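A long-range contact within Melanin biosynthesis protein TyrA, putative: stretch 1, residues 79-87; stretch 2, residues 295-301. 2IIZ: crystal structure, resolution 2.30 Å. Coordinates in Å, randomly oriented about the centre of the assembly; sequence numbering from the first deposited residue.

Stretch 1 (79-87) RPEMLKPFP
Stretch 2 295-301: TGSSFFA

An irregular segment can pack against a β-strand without backbone pairing, through a few inward side chains and a carbonyl. The contact between residues 79-87 and 295-301 of TyrA, more than 200 residues apart in sequence, is a worked example. The first stretch has no regular helix or strand. It opens extended at Arg79 (phi/psi -153/143) and Pro80 (-55/136), then passes through a type I β turn from Pro80 to Leu83, with Glu81 at -51/-48 and Met82, a selenomethionine, at -105/8; a weak hydrogen bond of 3.4 Å runs from Leu83 N to Pro80 O. From Leu83 (-67/130) through Lys84 (-159/167), Pro85 (-65/170) and Phe86 (-62/139) the chain is extended again. The second stretch is a strand from Ser297 to Ala301, preceded by Gly296 at -156/108. The two chains run antiparallel: the CA atoms of Leu83 and Phe300 lie 7.3 Å apart, and those of Phe86 and Ser298 close to 4.7 Å. No backbone-to-backbone hydrogen bond links them, and 378 Å² of surface is buried in total.

Alternation governs the strand side. Ser298 and Phe300 point their CA-to-CB bonds toward the first stretch, whereas Ser297 and Phe299 (both chi1 m) point away. Facing them, Pro80, Leu83 and Phe86 point toward the strand, and Lys84 and Pro85 away.

At one end, the C-gamma exo ring of Pro80 lies over a face of Phe300 (chi1 t, chi2 80°), its CG 3.7 Å from the ring centroid and 12° off the normal, a CH-pi contact. Leu83 (chi1 t, chi2 p) packs beside it, with Leu83 CD1 4.1 Å from Phe300 CB and equally far from Phe299 O.

In the middle, Ser298 (chi1 t) brings its OG within 2.7 Å of Lys84 O, well placed for a hydrogen bond, although its proton has another acceptor within reach. Lys84, whose CA-to-CB bond points away, thus meets the strand through its carbonyl. Ser298 CB also sits 3.5 Å from Phe86 N.

At the other end, Phe86 (chi1 t, chi2 85°) lays its ring against Gly296. Gly296 CA stands 3.5 Å from the centroid of the Phe86 ring, only 4° off the normal, while Phe86 CB comes to 3.1 Å from Gly296 O. This CH-pi contact leaves no room for a CB here: an ideal CB on Gly296 would fall 2.5 Å from Phe86 CE2, a clash. Ser298 N lies at the ring edge.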

ATOM      1  N   ARG A  79      32.663  -2.812 -16.567  1.00 30.14           N
ATOM      2  CA  ARG A  79      32.008  -1.888 -15.635  1.00 31.33           C
ATOM      3  C   ARG A  79      31.663  -0.553 -16.270  1.00 31.81           C
ATOM      4  O   ARG A  79      32.441  -0.041 -17.087  1.00 30.50           O
ATOM      5  CB  ARG A  79      32.953  -1.545 -14.504  1.00 31.82           C
ATOM      6  CG  ARG A  79      32.899  -2.450 -13.327  1.00 35.77           C
ATOM      7  CD  ARG A  79      33.955  -2.015 -12.344  1.00 36.79           C
ATOM      8  NE  ARG A  79      33.670  -0.690 -11.805  1.00 31.18           N
ATOM      9  CZ  ARG A  79      32.905  -0.447 -10.747  1.00 31.84           C
ATOM     10  NH1 ARG A  79      32.320  -1.432 -10.078  1.00 35.85           N
ATOM     11  NH2 ARG A  79      32.720   0.800 -10.354  1.00 33.99           N
ATOM     12  N   PRO A  80      30.507   0.023 -15.889  1.00 30.89           N
ATOM     13  CA  PRO A  80      30.207   1.410 -16.217  1.00 32.28           C
ATOM     14  C   PRO A  80      31.330   2.319 -15.722  1.00 34.39           C
ATOM     15  O   PRO A  80      31.817   2.150 -14.601  1.00 35.16           O
ATOM     16  CB  PRO A  80      28.907   1.702 -15.442  1.00 32.86           C
ATOM     17  CG  PRO A  80      28.307   0.386 -15.142  1.00 30.60           C
ATOM     18  CD  PRO A  80      29.425  -0.620 -15.121  1.00 32.62           C
ATOM     19  N   GLU A  81      31.727   3.268 -16.565  1.00 36.14           N
ATOM     20  CA  GLU A  81      32.891   4.116 -16.333  1.00 36.30           C
ATOM     21  C   GLU A  81      32.890   4.773 -14.946  1.00 35.21           C
ATOM     22  O   GLU A  81      33.895   4.747 -14.235  1.00 32.37           O
ATOM     23  CB  GLU A  81      32.956   5.199 -17.424  1.00 36.91           C
ATOM     24  CG  GLU A  81      34.199   6.091 -17.351  1.00 40.27           C
ATOM     25  CD  GLU A  81      34.208   7.212 -18.385  1.00 45.20           C
ATOM     26  OE1 GLU A  81      33.122   7.720 -18.768  1.00 38.17           O
ATOM     27  OE2 GLU A  81      35.327   7.584 -18.814  1.00 51.89           O
HETATM   28  N   MSE A  82      31.755   5.352 -14.570  1.00 35.88           N
HETATM   29  CA  MSE A  82      31.691   6.227 -13.398  1.00 36.44           C
HETATM   30  C   MSE A  82      31.037   5.614 -12.162  1.00 36.39           C
HETATM   31  O   MSE A  82      30.820   6.311 -11.174  1.00 38.01           O
HETATM   32  CB  MSE A  82      30.965   7.515 -13.777  1.00 35.61           C
HETATM   33  CG  MSE A  82      31.619   8.223 -14.953  1.00 39.84           C
HETATM   34 SE   MSE A  82      30.871   9.965 -15.238  0.70 41.34          SE
HETATM   35  CE  MSE A  82      31.643  10.853 -13.659  1.00 41.14           C
ATOM     36  N   LEU A  83      30.735   4.320 -12.204  1.00 36.31           N
ATOM     37  CA  LEU A  83      29.940   3.690 -11.146  1.00 35.48           C
ATOM     38  C   LEU A  83      30.648   3.638  -9.786  1.00 34.47           C
ATOM     39  O   LEU A  83      31.799   3.212  -9.683  1.00 34.33           O
ATOM     40  CB  LEU A  83      29.525   2.272 -11.563  1.00 36.21           C
ATOM     41  CG  LEU A  83      28.619   1.510 -10.590  1.00 32.04           C
ATOM     42  CD1 LEU A  83      27.323   2.253 -10.380  1.00 35.39           C
ATOM     43  CD2 LEU A  83      28.356   0.098 -11.082  1.00 32.29           C
ATOM     44  N   LYS A  84      29.938   4.078  -8.749  1.00 33.34           N
ATOM     45  CA  LYS A  84      30.474   4.121  -7.398  1.00 32.78           C
ATOM     46  C   LYS A  84      29.360   4.154  -6.340  1.00 32.64           C
ATOM     47  O   LYS A  84      28.177   4.391  -6.671  1.00 30.36           O
ATOM     48  CB  LYS A  84      31.416   5.328  -7.241  1.00 33.56           C
ATOM     49  CG  LYS A  84      30.775   6.710  -7.403  1.00 34.03           C
ATOM     50  CD  LYS A  84      31.879   7.786  -7.481  1.00 39.60           C
ATOM     51  CE  LYS A  84      31.300   9.196  -7.567  1.00 41.96           C
ATOM     52  N   PRO A  85      29.741   3.918  -5.062  1.00 31.28           N
ATOM     53  CA  PRO A  85      28.746   3.845  -3.990  1.00 30.15           C
ATOM     54  C   PRO A  85      28.016   5.168  -3.746  1.00 31.13           C
ATOM     55  O   PRO A  85      28.394   6.200  -4.295  1.00 30.93           O
ATOM     56  CB  PRO A  85      29.564   3.427  -2.769  1.00 30.01           C
ATOM     57  CG  PRO A  85      30.903   2.926  -3.321  1.00 29.58           C
ATOM     58  CD  PRO A  85      31.117   3.701  -4.559  1.00 29.15           C
ATOM     59  N   PHE A  86      26.970   5.125  -2.933  1.00 31.18           N
ATOM     60  CA  PHE A  86      26.204   6.316  -2.652  1.00 32.98           C
ATOM     61  C   PHE A  86      27.143   7.282  -1.979  1.00 34.39           C
ATOM     62  O   PHE A  86      27.952   6.873  -1.139  1.00 33.61           O
ATOM     63  CB  PHE A  86      25.001   6.020  -1.756  1.00 34.67           C
ATOM     64  CG  PHE A  86      24.122   7.221  -1.491  1.00 34.70           C
ATOM     65  CD1 PHE A  86      23.115   7.572  -2.384  1.00 32.83           C
ATOM     66  CD2 PHE A  86      24.305   8.000  -0.344  1.00 34.79           C
ATOM     67  CE1 PHE A  86      22.300   8.684  -2.139  1.00 34.70           C
ATOM     68  CE2 PHE A  86      23.495   9.115  -0.085  1.00 34.40           C
ATOM     69  CZ  PHE A  86      22.492   9.459  -0.976  1.00 30.77           C
ATOM     70  N   PRO A  87      27.051   8.570  -2.348  1.00 35.82           N
ATOM     71  CA  PRO A  87      27.983   9.542  -1.790  1.00 37.38           C
ATOM     72  C   PRO A  87      27.515  10.068  -0.410  1.00 37.95           C
ATOM     73  O   PRO A  87      26.939  11.156  -0.301  1.00 35.96           O
ATOM     74  CB  PRO A  87      27.999  10.632  -2.866  1.00 37.06           C
ATOM     75  CG  PRO A  87      26.568  10.622  -3.391  1.00 33.07           C
ATOM     76  CD  PRO A  87      26.098   9.198  -3.290  1.00 35.41           C
ATOM     77  N   THR A 295      17.706   6.275   3.856  1.00 35.65           N
ATOM     78  CA  THR A 295      18.562   5.378   3.056  1.00 34.60           C
ATOM     79  C   THR A 295      19.257   6.147   1.956  1.00 34.85           C
ATOM     80  O   THR A 295      18.840   7.251   1.620  1.00 35.97           O
ATOM     81  CB  THR A 295      17.749   4.238   2.422  1.00 34.98           C
ATOM     82  OG1 THR A 295      16.862   4.768   1.418  1.00 34.04           O
ATOM     83  CG2 THR A 295      16.956   3.478   3.499  1.00 34.18           C
ATOM     84  N   GLY A 296      20.314   5.566   1.401  1.00 36.31           N
ATOM     85  CA  GLY A 296      21.025   6.173   0.267  1.00 37.19           C
ATOM     86  C   GLY A 296      21.770   5.129  -0.539  1.00 36.29           C
ATOM     87  O   GLY A 296      22.779   4.614  -0.077  1.00 36.71           O
ATOM     88  N   SER A 297      21.269   4.829  -1.742  1.00 33.87           N
ATOM     89  CA  SER A 297      21.716   3.681  -2.528  1.00 31.16           C
ATOM     90  C   SER A 297      22.113   4.105  -3.939  1.00 33.01           C
ATOM     91  O   SER A 297      21.362   4.843  -4.590  1.00 31.49           O
ATOM     92  CB  SER A 297      20.588   2.651  -2.650  1.00 32.24           C
ATOM     93  OG  SER A 297      19.994   2.307  -1.406  1.00 26.01           O
ATOM     94  N   SER A 298      23.282   3.639  -4.404  1.00 31.75           N
ATOM     95  CA  SER A 298      23.702   3.822  -5.792  1.00 32.79           C
ATOM     96  C   SER A 298      23.497   2.523  -6.580  1.00 34.72           C
ATOM     97  O   SER A 298      23.834   1.437  -6.086  1.00 34.78           O
ATOM     98  CB  SER A 298      25.177   4.245  -5.866  1.00 34.50           C
ATOM     99  OG  SER A 298      25.503   4.761  -7.150  1.00 32.12           O
ATOM    100  N   PHE A 299      22.944   2.645  -7.794  1.00 33.54           N
ATOM    101  CA  PHE A 299      22.716   1.507  -8.693  1.00 33.16           C
ATOM    102  C   PHE A 299      23.107   1.877 -10.127  1.00 33.57           C
ATOM    103  O   PHE A 299      23.294   3.052 -10.461  1.00 35.16           O
ATOM    104  CB  PHE A 299      21.239   1.086  -8.747  1.00 32.38           C
ATOM    105  CG  PHE A 299      20.591   0.822  -7.416  1.00 34.70           C
ATOM    106  CD1 PHE A 299      20.672  -0.430  -6.820  1.00 37.75           C
ATOM    107  CD2 PHE A 299      19.878   1.818  -6.769  1.00 34.16           C
ATOM    108  CE1 PHE A 299      20.064  -0.678  -5.588  1.00 38.25           C
ATOM    109  CE2 PHE A 299      19.262   1.581  -5.542  1.00 36.53           C
ATOM    110  CZ  PHE A 299      19.355   0.327  -4.950  1.00 38.94           C
ATOM    111  N   PHE A 300      23.223   0.861 -10.974  1.00 34.12           N
ATOM    112  CA  PHE A 300      23.243   1.054 -12.431  1.00 34.60           C
ATOM    113  C   PHE A 300      22.161   0.154 -13.009  1.00 34.66           C
ATOM    114  O   PHE A 300      22.090  -1.031 -12.692  1.00 33.95           O
ATOM    115  CB  PHE A 300      24.612   0.730 -13.056  1.00 34.34           C
ATOM    116  CG  PHE A 300      24.789   1.254 -14.479  1.00 33.44           C
ATOM    117  CD1 PHE A 300      25.103   2.585 -14.716  1.00 32.32           C
ATOM    118  CD2 PHE A 300      24.643   0.415 -15.568  1.00 30.26           C
ATOM    119  CE1 PHE A 300      25.264   3.063 -16.011  1.00 37.21           C
ATOM    120  CE2 PHE A 300      24.799   0.886 -16.862  1.00 31.26           C
ATOM    121  CZ  PHE A 300      25.112   2.209 -17.083  1.00 36.28           C
ATOM    122  N   ALA A 301      21.321   0.750 -13.850  1.00 35.23           N
ATOM    123  CA  ALA A 301      20.287   0.053 -14.587  1.00 34.49           C
ATOM    124  C   ALA A 301      20.771  -0.068 -16.028  1.00 33.30           C
ATOM    125  O   ALA A 301      20.701   0.896 -16.795  1.00 31.68           O
ATOM    126  CB  ALA A 301      18.987   0.829 -14.536  1.00 32.84           C
TER